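Local coordinates for putative enoyl-CoA hydratase/isomerase (Mycobacterium abscessus, PDB 4MI2), which probably isomerises ring-epoxidised phenylacetyl-CoA during phenylacetate degradation, as a member of the enoyl-CoA hydratase/isomerase (crotonase) family, at residues 139-144 / 167-172; 27-32 / 65-70. All coordinates share one frame; numbering follows the deposited sequence.

Contact 2 (27-32 / 65-70) and contact 1 (139-144 / 167-172) both belong to the crotonase fold, with centres about 18 Å apart and nearest atoms about 6 Å apart, so they do not touch and have no secondary-structure element in common. Contact 2 joins two loops that follow strands of the six-stranded sheet, is partly buried, and is met by no other chain. Contact 1 holds a loop against the last turn of helix 162-171; its touching residues are all buried, partly under a second subunit. The chemistry differs accordingly: mainly backbone hydrogen bonds with charged and amide ends in contact 2, threonine hydroxyls, waters and an aromatic face in contact 1.

Contact 1 (139-144 / 167-172)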
loop_
_atom_site.group_PDB
_atom_site.type_symbol
_atom_site.label_atom_id
_atom_site.label_comp_id
_atom_site.label_asym_id
_atom_site.label_seq_id
_atom_site.Cartn_x
_atom_site.Cartn_y
_atom_site.Cartn_z
ATOM N N THR B 139 -18.681 4.916 -0.153
ATOM C CA THR B 139 -18.822 3.953 0.934
ATOM C C THR B 139 -20.229 3.984 1.533
ATOM O O THR B 139 -20.768 2.940 1.918
ATOM C CB THR B 139 -17.765 4.194 2.022
ATOM O OG1 THR B 139 -17.692 5.591 2.338
ATOM C CG2 THR B 139 -16.398 3.722 1.533
ATOM N N ALA B 140 -20.795 5.188 1.629
ATOM C CA ALA B 140 -22.165 5.441 2.122
ATOM C C ALA B 140 -22.445 5.212 3.616
ATOM O O ALA B 140 -23.361 5.817 4.155
ATOM C CB ALA B 140 -23.192 4.680 1.285
ATOM N N PHE B 141 -21.695 4.345 4.288
ATOM C CA PHE B 141 -22.117 3.861 5.617
ATOM C C PHE B 141 -22.273 4.954 6.686
ATOM O O PHE B 141 -23.296 5.021 7.369
ATOM C CB PHE B 141 -21.157 2.780 6.110
ATOM C CG PHE B 141 -21.171 1.518 5.269
ATOM C CD1 PHE B 141 -20.082 1.174 4.485
ATOM C CD2 PHE B 141 -22.271 0.677 5.273
ATOM C CE1 PHE B 141 -20.093 0.009 3.721
ATOM C CE2 PHE B 141 -22.294 -0.490 4.507
ATOM C CZ PHE B 141 -21.199 -0.825 3.731
ATOM N N THR B 142 -21.261 5.814 6.813
ATOM C CA THR B 142 -21.232 6.820 7.873
ATOM C C THR B 142 -22.261 7.899 7.617
ATOM O O THR B 142 -22.748 8.519 8.561
ATOM C CB THR B 142 -19.835 7.457 8.063
ATOM O OG1 THR B 142 -19.431 8.121 6.867
ATOM C CG2 THR B 142 -18.793 6.403 8.448
ATOM N N GLY B 143 -22.612 8.089 6.342
ATOM C CA GLY B 143 -23.718 8.956 5.954
ATOM C C GLY B 143 -25.016 8.660 6.715
ATOM O O GLY B 143 -25.820 9.572 6.933
ATOM N N ILE B 144 -25.228 7.392 7.097
ATOM C CA ILE B 144 -26.398 7.018 7.903
ATOM C C ILE B 144 -26.026 6.432 9.260
ATOM O O ILE B 144 -26.830 5.726 9.885
ATOM C CB ILE B 144 -27.339 6.040 7.163
ATOM C CG1 ILE B 144 -26.589 4.772 6.749
ATOM C CG2 ILE B 144 -27.992 6.734 5.965
ATOM C CD1 ILE B 144 -27.489 3.754 6.087
ATOM N N ALA B 167 -10.635 9.329 3.937
ATOM C CA ALA B 167 -11.478 10.440 3.526
ATOM C C ALA B 167 -12.824 9.935 3.020
ATOM O O ALA B 167 -13.855 10.483 3.388
ATOM C CB ALA B 167 -10.793 11.295 2.467
ATOM N N MET B 168 -12.823 8.898 2.190
ATOM C CA MET B 168 -14.077 8.352 1.675
ATOM C C MET B 168 -15.007 7.935 2.806
ATOM O O MET B 168 -16.181 8.272 2.788
ATOM C CB MET B 168 -13.844 7.178 0.710
ATOM C CG MET B 168 -13.328 7.607 -0.658
ATOM S SD MET B 168 -13.282 6.294 -1.891
ATOM C CE MET B 168 -15.035 5.987 -2.100
ATOM N N PHE B 169 -14.475 7.211 3.786
ATOM C CA PHE B 169 -15.284 6.728 4.906
ATOM C C PHE B 169 -15.730 7.866 5.817
ATOM O O PHE B 169 -16.912 7.945 6.165
ATOM C CB PHE B 169 -14.532 5.681 5.739
ATOM C CG PHE B 169 -14.728 4.262 5.268
ATOM C CD1 PHE B 169 -15.968 3.641 5.391
ATOM C CD2 PHE B 169 -13.675 3.535 4.740
ATOM C CE1 PHE B 169 -16.149 2.331 4.980
ATOM C CE2 PHE B 169 -13.852 2.231 4.327
ATOM C CZ PHE B 169 -15.091 1.626 4.448
ATOM N N LEU B 170 -14.790 8.731 6.206
ATOM C CA LEU B 170 -15.079 9.774 7.193
ATOM C C LEU B 170 -15.814 11.009 6.621
ATOM O O LEU B 170 -16.693 11.554 7.278
ATOM C CB LEU B 170 -13.801 10.215 7.915
ATOM C CG LEU B 170 -13.062 9.209 8.794
ATOM C CD1 LEU B 170 -11.933 9.922 9.510
ATOM C CD2 LEU B 170 -13.979 8.529 9.808
ATOM N N LEU B 171 -15.461 11.449 5.414
ATOM C CA LEU B 171 -16.077 12.648 4.834
ATOM C C LEU B 171 -17.212 12.354 3.852
ATOM O O LEU B 171 -17.927 13.262 3.453
ATOM C CB LEU B 171 -15.020 13.519 4.153
ATOM C CG LEU B 171 -13.880 13.973 5.073
ATOM C CD1 LEU B 171 -12.785 14.684 4.279
ATOM C CD2 LEU B 171 -14.410 14.858 6.184
ATOM N N GLY B 172 -17.381 11.095 3.470
ATOM C CA GLY B 172 -18.432 10.711 2.542
ATOM C C GLY B 172 -18.142 11.138 1.113
ATOM O O GLY B 172 -19.050 11.244 0.306
HETATM O O HOH W 1 -19.101 6.392 4.751
HETATM O O HOH W 2 -17.516 7.634 0.309
#
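In this crotonase-fold subunit, the loop after strand 136-138 packs on the C-terminal turn of helix 162-171, near a second subunit. The tight, buried part rests on two threonines. The methyl CG2 of Thr139 stands over the centre of the Phe169 ring as a CH-pi contact, 3.7 Å from the centroid and only 11° off the ring normal. Threonine suits the place because its CB carries both a methyl for the ring and a hydroxyl, whose OG1 lies 3.1 Å from Met168 O. Phe169 offers its flat face to that methyl, while Leu156 and Val217 of the second subunit pack on the same side chain. Phe141 lies alongside Phe169 and points the same way, the two rings meeting edge to edge with CD1 of Phe141 4.1 Å from CE1 of Phe169. Thr142 makes the shortest contact: its OG1, held between its own backbone N and carbonyl carbon, donates to Phe169 O at 2.6 Å, almost exactly along the C=O axis at 179°.

The loose side is the exposed outer turn, where the loop rim at Ala140 and Gly143 makes no contact with 167-172. Gly172, also exposed, leaves the helix with a positive phi of 73°, easily adopted without a side chain. Where the two backbones stand apart, two buried-side waters link them. One accepts from Thr139 N and donates to Met168 O, 2.9 Å from the water. The other accepts from Thr142 N, has Thr139 OG1 as a third partner at 2.9 Å, and donates to Phe169 O, so that this carbonyl is gripped twice.

Contact 2 (27-32 / 65-70); sequences EASNAL and FCVGQD
The amide of Gln69 lies with one face over Leu32 O, which packs 3.7 Å from both NE2 and OE1 of Gln69 without a hydrogen bond. At the edge of the amide, NE2 donates in plane to a lone pair of Asp70 O. Its OE1 is held by Tyr93 and Lys37, so both ends are used and its rotation is fixed. The Asn30 amide is occupied at both ends too: OD1 accepts from Arg25 N, and ND2 donates to Asn64 O and Ala61 O and, weakly, to Phe65 O at 3.2 Å. Asparagine fits this buried corner of the type I' turn Ala28-Ala31, where positive phi suits it. Phe65 CB points away from 27-32, and its ring packs on Ala60, Val109 and Ile111.

Between these groups the two backbones bond directly. Leu32 N donates nearly straight to Gly68 O (2.8 Å), and Asp70 N to Leu32 O (3.0 Å), giving a single bridge between Leu32 and Gln69. Both donors approach from above the carbonyl planes of their acceptors, 33° and 60° out. Val67 N adds a weak bond to Ser29 O at 3.4 Å. Gly68 has backbone angles that would jam a CB against the preceding carbonyl. Cys66 SG, anti to its backbone N (chi1 -176°), packs 3.7 Å from Leu32 CG and accepts from Gly68 N at 3.5 Å. On the more open side, Ala31 CB meets Val67 CG2 at 3.8 Å, small against branched.

Asp70 caps helix 71-80 through OD2 to Glu73 N, and its OD1 forms a salt bridge with Arg25, which also bonds Ala31 O; the cation probably stabilises the carboxylate. As in crotonase relatives, this loop leading into the capped helix probably carries one oxyanion-hole N-H.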
loop_
_atom_site.group_PDB
_atom_site.type_symbol
_atom_site.label_atom_id
_atom_site.label_comp_id
_atom_site.label_asym_id
_atom_site.label_seq_id
_atom_site.Cartn_x
_atom_site.Cartn_y
_atom_site.Cartn_z
ATOM N N GLU B 27 -35.060 -2.535 -11.458
ATOM C CA GLU B 27 -36.118 -1.660 -10.949
ATOM C C GLU B 27 -35.767 -1.061 -9.580
ATOM O O GLU B 27 -36.301 -0.012 -9.210
ATOM C CB GLU B 27 -37.478 -2.401 -10.896
ATOM C CG GLU B 27 -37.616 -3.531 -9.863
ATOM C CD GLU B 27 -37.136 -4.904 -10.349
ATOM O OE1 GLU B 27 -36.342 -4.981 -11.323
ATOM O OE2 GLU B 27 -37.547 -5.921 -9.737
ATOM N N ALA B 28 -34.874 -1.719 -8.839
ATOM C CA ALA B 28 -34.435 -1.226 -7.532
ATOM C C ALA B 28 -32.953 -0.835 -7.523
ATOM O O ALA B 28 -32.337 -0.770 -6.462
ATOM C CB ALA B 28 -34.709 -2.284 -6.476
ATOM N N SER B 29 -32.395 -0.561 -8.702
ATOM C CA SER B 29 -30.950 -0.327 -8.875
ATOM C C SER B 29 -30.088 -1.450 -8.258
ATOM O O SER B 29 -28.997 -1.213 -7.742
ATOM C CB SER B 29 -30.557 1.051 -8.323
ATOM O OG SER B 29 -31.156 2.092 -9.077
ATOM N N ASN B 30 -30.611 -2.671 -8.335
ATOM C CA ASN B 30 -29.973 -3.874 -7.800
ATOM C C ASN B 30 -29.707 -3.839 -6.289
ATOM O O ASN B 30 -28.758 -4.472 -5.783
ATOM C CB ASN B 30 -28.716 -4.209 -8.609
ATOM C CG ASN B 30 -29.031 -4.443 -10.074
ATOM O OD1 ASN B 30 -29.899 -5.263 -10.411
ATOM N ND2 ASN B 30 -28.346 -3.721 -10.954
ATOM N N ALA B 31 -30.568 -3.111 -5.575
ATOM C CA ALA B 31 -30.519 -3.070 -4.116
ATOM C C ALA B 31 -30.663 -4.487 -3.592
ATOM O O ALA B 31 -31.494 -5.243 -4.080
ATOM C CB ALA B 31 -31.622 -2.183 -3.555
ATOM N N LEU B 32 -29.851 -4.841 -2.600
ATOM C CA LEU B 32 -29.755 -6.228 -2.152
ATOM C C LEU B 32 -30.766 -6.537 -1.053
ATOM O O LEU B 32 -30.575 -6.155 0.099
ATOM C CB LEU B 32 -28.334 -6.521 -1.662
ATOM C CG LEU B 32 -27.230 -6.216 -2.681
ATOM C CD1 LEU B 32 -25.875 -6.382 -2.041
ATOM C CD2 LEU B 32 -27.359 -7.094 -3.918
ATOM N N PHE B 65 -24.930 -0.411 -10.975
ATOM C CA PHE B 65 -24.365 -1.707 -10.592
ATOM C C PHE B 65 -25.060 -2.252 -9.341
ATOM O O PHE B 65 -25.646 -3.335 -9.368
ATOM C CB PHE B 65 -22.846 -1.590 -10.353
ATOM C CG PHE B 65 -22.201 -2.868 -9.884
ATOM C CD1 PHE B 65 -21.897 -3.880 -10.782
ATOM C CD2 PHE B 65 -21.911 -3.064 -8.544
ATOM C CE1 PHE B 65 -21.320 -5.060 -10.349
ATOM C CE2 PHE B 65 -21.327 -4.234 -8.107
ATOM C CZ PHE B 65 -21.036 -5.238 -9.008
ATOM N N CYS B 66 -24.984 -1.495 -8.248
ATOM C CA CYS B 66 -25.556 -1.931 -6.976
ATOM C C CYS B 66 -25.507 -0.816 -5.934
ATOM O O CYS B 66 -24.430 -0.366 -5.549
ATOM C CB CYS B 66 -24.798 -3.153 -6.448
ATOM S SG CYS B 66 -25.482 -3.848 -4.928
ATOM N N VAL B 67 -26.678 -0.391 -5.466
ATOM C CA VAL B 67 -26.757 0.652 -4.451
ATOM C C VAL B 67 -26.633 0.121 -3.027
ATOM O O VAL B 67 -26.759 0.891 -2.082
ATOM C CB VAL B 67 -28.031 1.532 -4.567
ATOM C CG1 VAL B 67 -28.057 2.249 -5.908
ATOM C CG2 VAL B 67 -29.314 0.729 -4.323
ATOM N N GLY B 68 -26.375 -1.179 -2.866
ATOM C CA GLY B 68 -26.177 -1.765 -1.539
ATOM C C GLY B 68 -27.463 -2.300 -0.931
ATOM O O GLY B 68 -28.401 -2.646 -1.652
ATOM N N GLN B 69 -27.501 -2.367 0.398
ATOM C CA GLN B 69 -28.628 -2.943 1.140
ATOM C C GLN B 69 -29.974 -2.379 0.695
ATOM O O GLN B 69 -30.115 -1.174 0.467
ATOM C CB GLN B 69 -28.440 -2.680 2.644
ATOM C CG GLN B 69 -29.639 -3.005 3.527
ATOM C CD GLN B 69 -30.037 -4.463 3.479
ATOM O OE1 GLN B 69 -29.178 -5.357 3.477
ATOM N NE2 GLN B 69 -31.345 -4.721 3.469
ATOM N N ASP B 70 -30.973 -3.247 0.587
ATOM C CA ASP B 70 -32.323 -2.783 0.300
ATOM C C ASP B 70 -32.869 -1.944 1.472
ATOM O O ASP B 70 -32.902 -2.396 2.619
ATOM C CB ASP B 70 -33.239 -3.962 0.005
ATOM C CG ASP B 70 -34.648 -3.530 -0.285
ATOM O OD1 ASP B 70 -34.883 -2.994 -1.382
ATOM O OD2 ASP B 70 -35.511 -3.709 0.592
#